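Local coordinates for uncharacterized conserved protein YjbQ/UPF0047 family, ortholog yugU B.subtilis (Clostridium acetobutylicum, PDB 1VMH) that is of unknown function but belongs to the UPF0047 (YjbQ) family and adopts the YjbQ-like fold as an assembly of three chains, at residues A[21-25]-A[26-30]; A[69-72]-A[73-77]. All coordinates share one frame; numbering follows the deposited sequence.

Contact 1 of 2, residues A[21-25]-A[26-30]; sequences LKTSN and DDQFI
Gln28 reaches back across the bend between two strands and presents its carboxamide to the backbone of Ser24. With CG anti to the backbone N (chi1 -168°) and the chain extended beyond it, OE1 arrives 2.8 Å from Ser24 N. The N-H...O angle of 179° makes this bond essentially straight, and the donor lies in the carbonyl plane on a lone pair of OE1. A second, weak bond comes from Asn25 N, 3.5 Å from the same Gln28 OE1, so two successive amides share one acceptor. The other end of the amide is held through water: Gln28 NE2 donates to a water at 3.1 Å, which in turn donates to Lys22 O. Gripped at both ends, the carboxamide has its rotation fixed.

Alongside the polar bridge, Thr23 CG2 meets Ile30 CD1 at 3.9 Å, the two side chains crossing at about a right angle. Thr23 OG1 is turned to other partners, bonding to Glu130 and to the backbone N of Arg135. A strand residue thus bonds back to the main chain of the surface loop 23-27, which links strand 18-22 of the five-stranded antiparallel sheet to strand 28-31, an outermost strand, within this chain, of the three-stranded antiparallel sheet.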
loop_
_atom_site.group_PDB
_atom_site.type_symbol
_atom_site.label_atom_id
_atom_site.label_comp_id
_atom_site.label_asym_id
_atom_site.label_seq_id
_atom_site.Cartn_x
_atom_site.Cartn_y
_atom_site.Cartn_z
ATOM N N LEU A 21 -4.429 21.380 -2.875
ATOM C CA LEU A 21 -5.104 20.917 -4.090
ATOM C C LEU A 21 -6.572 21.145 -3.930
ATOM O O LEU A 21 -7.115 20.826 -2.876
ATOM C CB LEU A 21 -4.912 19.405 -4.264
ATOM C CG LEU A 21 -3.503 18.845 -4.198
ATOM C CD1 LEU A 21 -3.520 17.331 -4.378
ATOM C CD2 LEU A 21 -2.625 19.516 -5.274
ATOM N N LYS A 22 -7.226 21.667 -4.971
ATOM C CA LYS A 22 -8.663 21.787 -5.017
ATOM C C LYS A 22 -9.161 20.692 -5.943
ATOM O O LYS A 22 -8.791 20.656 -7.117
ATOM C CB LYS A 22 -9.058 23.166 -5.577
ATOM N N THR A 23 -9.913 19.736 -5.401
ATOM C CA THR A 23 -10.478 18.660 -6.207
ATOM C C THR A 23 -11.843 19.111 -6.712
ATOM O O THR A 23 -12.506 19.937 -6.077
ATOM C CB THR A 23 -10.544 17.320 -5.422
ATOM O OG1 THR A 23 -11.461 17.408 -4.329
ATOM C CG2 THR A 23 -9.132 16.988 -4.897
ATOM N N SER A 24 -12.262 18.552 -7.842
ATOM C CA SER A 24 -13.435 19.072 -8.554
ATOM C C SER A 24 -14.570 18.070 -8.858
ATOM O O SER A 24 -15.647 18.471 -9.284
ATOM C CB SER A 24 -12.989 19.799 -9.835
ATOM O OG SER A 24 -12.241 18.950 -10.668
ATOM N N ASN A 25 -14.342 16.783 -8.627
ATOM C CA ASN A 25 -15.380 15.748 -8.786
ATOM C C ASN A 25 -15.438 14.889 -7.529
ATOM O O ASN A 25 -14.499 14.917 -6.727
ATOM C CB ASN A 25 -15.043 14.858 -9.982
ATOM C CG ASN A 25 -14.900 15.654 -11.281
ATOM O OD1 ASN A 25 -15.634 16.624 -11.497
ATOM N ND2 ASN A 25 -13.959 15.249 -12.142
ATOM N N ASP A 26 -16.499 14.085 -7.364
ATOM C CA ASP A 26 -16.568 13.225 -6.184
ATOM C C ASP A 26 -15.408 12.244 -6.164
ATOM O O ASP A 26 -14.822 12.047 -5.114
ATOM C CB ASP A 26 -17.897 12.487 -5.994
ATOM C CG ASP A 26 -18.280 11.626 -7.164
ATOM O OD1 ASP A 26 -18.036 12.026 -8.321
ATOM O OD2 ASP A 26 -18.858 10.543 -6.908
ATOM N N ASP A 27 -15.074 11.662 -7.312
ATOM C CA ASP A 27 -13.827 10.909 -7.429
ATOM C C ASP A 27 -12.953 11.451 -8.550
ATOM O O ASP A 27 -13.456 11.898 -9.587
ATOM C CB ASP A 27 -14.033 9.387 -7.495
ATOM C CG ASP A 27 -14.873 8.929 -8.653
ATOM O OD1 ASP A 27 -15.300 9.749 -9.495
ATOM O OD2 ASP A 27 -15.123 7.701 -8.728
ATOM N N GLN A 28 -11.635 11.410 -8.335
ATOM C CA GLN A 28 -10.721 12.060 -9.251
ATOM C C GLN A 28 -9.290 11.600 -9.010
ATOM O O GLN A 28 -8.896 11.430 -7.858
ATOM C CB GLN A 28 -10.797 13.577 -9.033
ATOM C CG GLN A 28 -10.132 14.433 -10.092
ATOM C CD GLN A 28 -10.230 15.900 -9.814
ATOM O OE1 GLN A 28 -10.902 16.306 -8.892
ATOM N NE2 GLN A 28 -9.562 16.716 -10.626
ATOM N N PHE A 29 -8.538 11.372 -10.080
ATOM C CA PHE A 29 -7.096 11.151 -9.997
ATOM C C PHE A 29 -6.442 12.465 -10.413
ATOM O O PHE A 29 -6.713 12.984 -11.516
ATOM C CB PHE A 29 -6.601 10.056 -10.938
ATOM C CG PHE A 29 -6.621 8.674 -10.366
ATOM C CD1 PHE A 29 -7.655 8.226 -9.544
ATOM C CD2 PHE A 29 -5.589 7.787 -10.680
ATOM C CE1 PHE A 29 -7.627 6.903 -9.025
ATOM C CE2 PHE A 29 -5.597 6.501 -10.213
ATOM C CZ PHE A 29 -6.590 6.058 -9.396
ATOM N N ILE A 30 -5.587 13.002 -9.577
ATOM C CA ILE A 30 -4.843 14.234 -9.870
ATOM C C ILE A 30 -3.345 13.887 -9.934
ATOM O O ILE A 30 -2.765 13.361 -8.971
ATOM C CB ILE A 30 -5.098 15.328 -8.805
ATOM C CG1 ILE A 30 -6.602 15.673 -8.764
ATOM C CG2 ILE A 30 -4.242 16.547 -9.128
ATOM C CD1 ILE A 30 -7.380 14.928 -7.716
HETATM O O HOH W 1 -9.149 19.615 -9.516
#

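Contact 2 of 2, residues A[69-72]-A[73-77]; sequences PDVT and RDILV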
loop_
_atom_site.group_PDB
_atom_site.type_symbol
_atom_site.label_atom_id
_atom_site.label_comp_id
_atom_site.label_asym_id
_atom_site.label_seq_id
_atom_site.Cartn_x
_atom_site.Cartn_y
_atom_site.Cartn_z
ATOM N N PRO A 69 -6.059 8.779 -20.161
ATOM C CA PRO A 69 -7.211 9.039 -19.326
ATOM C C PRO A 69 -8.153 7.858 -19.176
ATOM O O PRO A 69 -8.855 7.780 -18.164
ATOM C CB PRO A 69 -7.920 10.170 -20.062
ATOM C CG PRO A 69 -6.903 10.799 -20.856
ATOM C CD PRO A 69 -5.997 9.730 -21.282
ATOM N N ASP A 70 -8.160 6.939 -20.131
ATOM C CA ASP A 70 -9.067 5.790 -20.062
ATOM C C ASP A 70 -8.678 4.851 -18.901
ATOM O O ASP A 70 -9.536 4.225 -18.306
ATOM C CB ASP A 70 -9.075 4.989 -21.365
ATOM C CG ASP A 70 -9.836 5.678 -22.528
ATOM O OD1 ASP A 70 -10.761 6.491 -22.314
ATOM O OD2 ASP A 70 -9.528 5.363 -23.684
ATOM N N VAL A 71 -7.386 4.758 -18.577
ATOM C CA VAL A 71 -6.942 3.907 -17.476
ATOM C C VAL A 71 -7.422 4.474 -16.166
ATOM O O VAL A 71 -7.930 3.731 -15.337
ATOM C CB VAL A 71 -5.428 3.724 -17.454
ATOM C CG1 VAL A 71 -4.970 3.014 -16.147
ATOM C CG2 VAL A 71 -5.000 2.934 -18.665
ATOM N N THR A 72 -7.305 5.779 -15.951
ATOM C CA THR A 72 -7.723 6.329 -14.673
ATOM C C THR A 72 -9.248 6.259 -14.561
ATOM O O THR A 72 -9.772 5.932 -13.493
ATOM C CB THR A 72 -7.208 7.771 -14.438
ATOM O OG1 THR A 72 -7.667 8.609 -15.497
ATOM C CG2 THR A 72 -5.696 7.798 -14.388
ATOM N N ARG A 73 -9.952 6.454 -15.681
ATOM C CA ARG A 73 -11.383 6.255 -15.679
ATOM C C ARG A 73 -11.774 4.810 -15.337
ATOM O O ARG A 73 -12.636 4.562 -14.493
ATOM C CB ARG A 73 -12.001 6.683 -17.011
ATOM C CG ARG A 73 -13.475 6.326 -17.169
ATOM C CD ARG A 73 -13.675 4.975 -17.858
ATOM N NE ARG A 73 -15.112 4.670 -18.019
ATOM C CZ ARG A 73 -15.647 3.455 -18.002
ATOM N NH1 ARG A 73 -14.908 2.367 -17.844
ATOM N NH2 ARG A 73 -16.959 3.319 -18.159
ATOM N N ASP A 74 -11.095 3.848 -15.962
ATOM C CA ASP A 74 -11.351 2.442 -15.666
ATOM C C ASP A 74 -11.139 2.102 -14.198
ATOM O O ASP A 74 -11.902 1.343 -13.616
ATOM C CB ASP A 74 -10.488 1.546 -16.562
ATOM C CG ASP A 74 -10.969 1.524 -18.014
ATOM O OD1 ASP A 74 -12.079 2.061 -18.309
ATOM O OD2 ASP A 74 -10.236 0.964 -18.857
ATOM N N ILE A 75 -10.111 2.664 -13.587
ATOM C CA ILE A 75 -9.854 2.384 -12.180
ATOM C C ILE A 75 -10.955 2.960 -11.298
ATOM O O ILE A 75 -11.518 2.265 -10.464
ATOM C CB ILE A 75 -8.496 2.941 -11.727
ATOM C CG1 ILE A 75 -7.344 2.241 -12.471
ATOM C CG2 ILE A 75 -8.281 2.738 -10.219
ATOM C CD1 ILE A 75 -5.967 2.874 -12.278
ATOM N N LEU A 76 -11.272 4.232 -11.497
ATOM C CA LEU A 76 -12.310 4.874 -10.698
ATOM C C LEU A 76 -13.653 4.179 -10.864
ATOM O O LEU A 76 -14.334 3.885 -9.890
ATOM C CB LEU A 76 -12.428 6.366 -11.061
ATOM C CG LEU A 76 -11.257 7.217 -10.600
ATOM C CD1 LEU A 76 -11.338 8.646 -11.124
ATOM C CD2 LEU A 76 -11.188 7.231 -9.101
ATOM N N VAL A 77 -14.022 3.916 -12.097
ATOM C CA VAL A 77 -15.302 3.323 -12.386
ATOM C C VAL A 77 -15.410 1.939 -11.782
ATOM O O VAL A 77 -16.432 1.566 -11.225
ATOM C CB VAL A 77 -15.558 3.267 -13.928
ATOM C CG1 VAL A 77 -16.682 2.271 -14.311
ATOM C CG2 VAL A 77 -15.874 4.651 -14.481
#
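The guanidinium of Arg73 carries Val77 CG2 on one face, 3.6 Å above the plane and offset toward the rim, one helical turn further along. From the guanidinium NH1 of Arg73 a salt bridge runs to Asp74 OD1 at 2.9 Å, meeting that oxygen nearly along its C-O axis but 17° out of the guanidinium plane. NH2 of Arg73 pairs with Asp88 of the second subunit. The carboxylate of Asp74 faces the same subunit: OD2 accepts from Ser96 and from the backbone N of His91, OD1 from the backbone N of Lys90. With both oxygens engaged, its rotation is fixed. The bend of Arg73 at chi2 (-93°) turns the chain along the helix toward this interface.

Arg73, Asp74 and Val77 stand on the opening turns of helix 69-82, where the alpha-helical i to i+4 pattern is complete: Arg73 N bonds to Pro69 O, Asp74 N to Asp70 O, Ile75 N to Val71 O and Leu76 N to Thr72 O. The last is the straightest, at 175° over 3.0 Å. Between successive turns, Val71 CG1 and Ile75 CD1 approach to 4.0 Å, the side chains crossing obliquely; Ile75 CG1 also lies 3.3 Å from Val71 O. Beyond this pair, Ile75 packs on Asn64 and Val71 on Glu65 of strand 59-65, while Val71 also touches His99 of the second subunit.

Overall arrangement
Contact 1 closes before contact 2 opens along the chain, and their centres lie 13 Å apart, yet they meet directly through Phe29. Its ring is received by three residues of helix 69-82: Phe29 CE1 is 3.6 Å from Leu76 CD2, Phe29 CD2 is 3.7 Å from Thr72 CG2, and Phe29 CZ is 3.8 Å from Ile75 CG2. Asp27 OD2 adds a touch at 3.8 Å to Leu76 CB. Strand 28-31 thus packs under the helix, whose Arg73 and Asp74 engage the second subunit; no other chain of the assembly touches contact 1. A bound sodium ion lies about 11 Å from the side chain of Ile75.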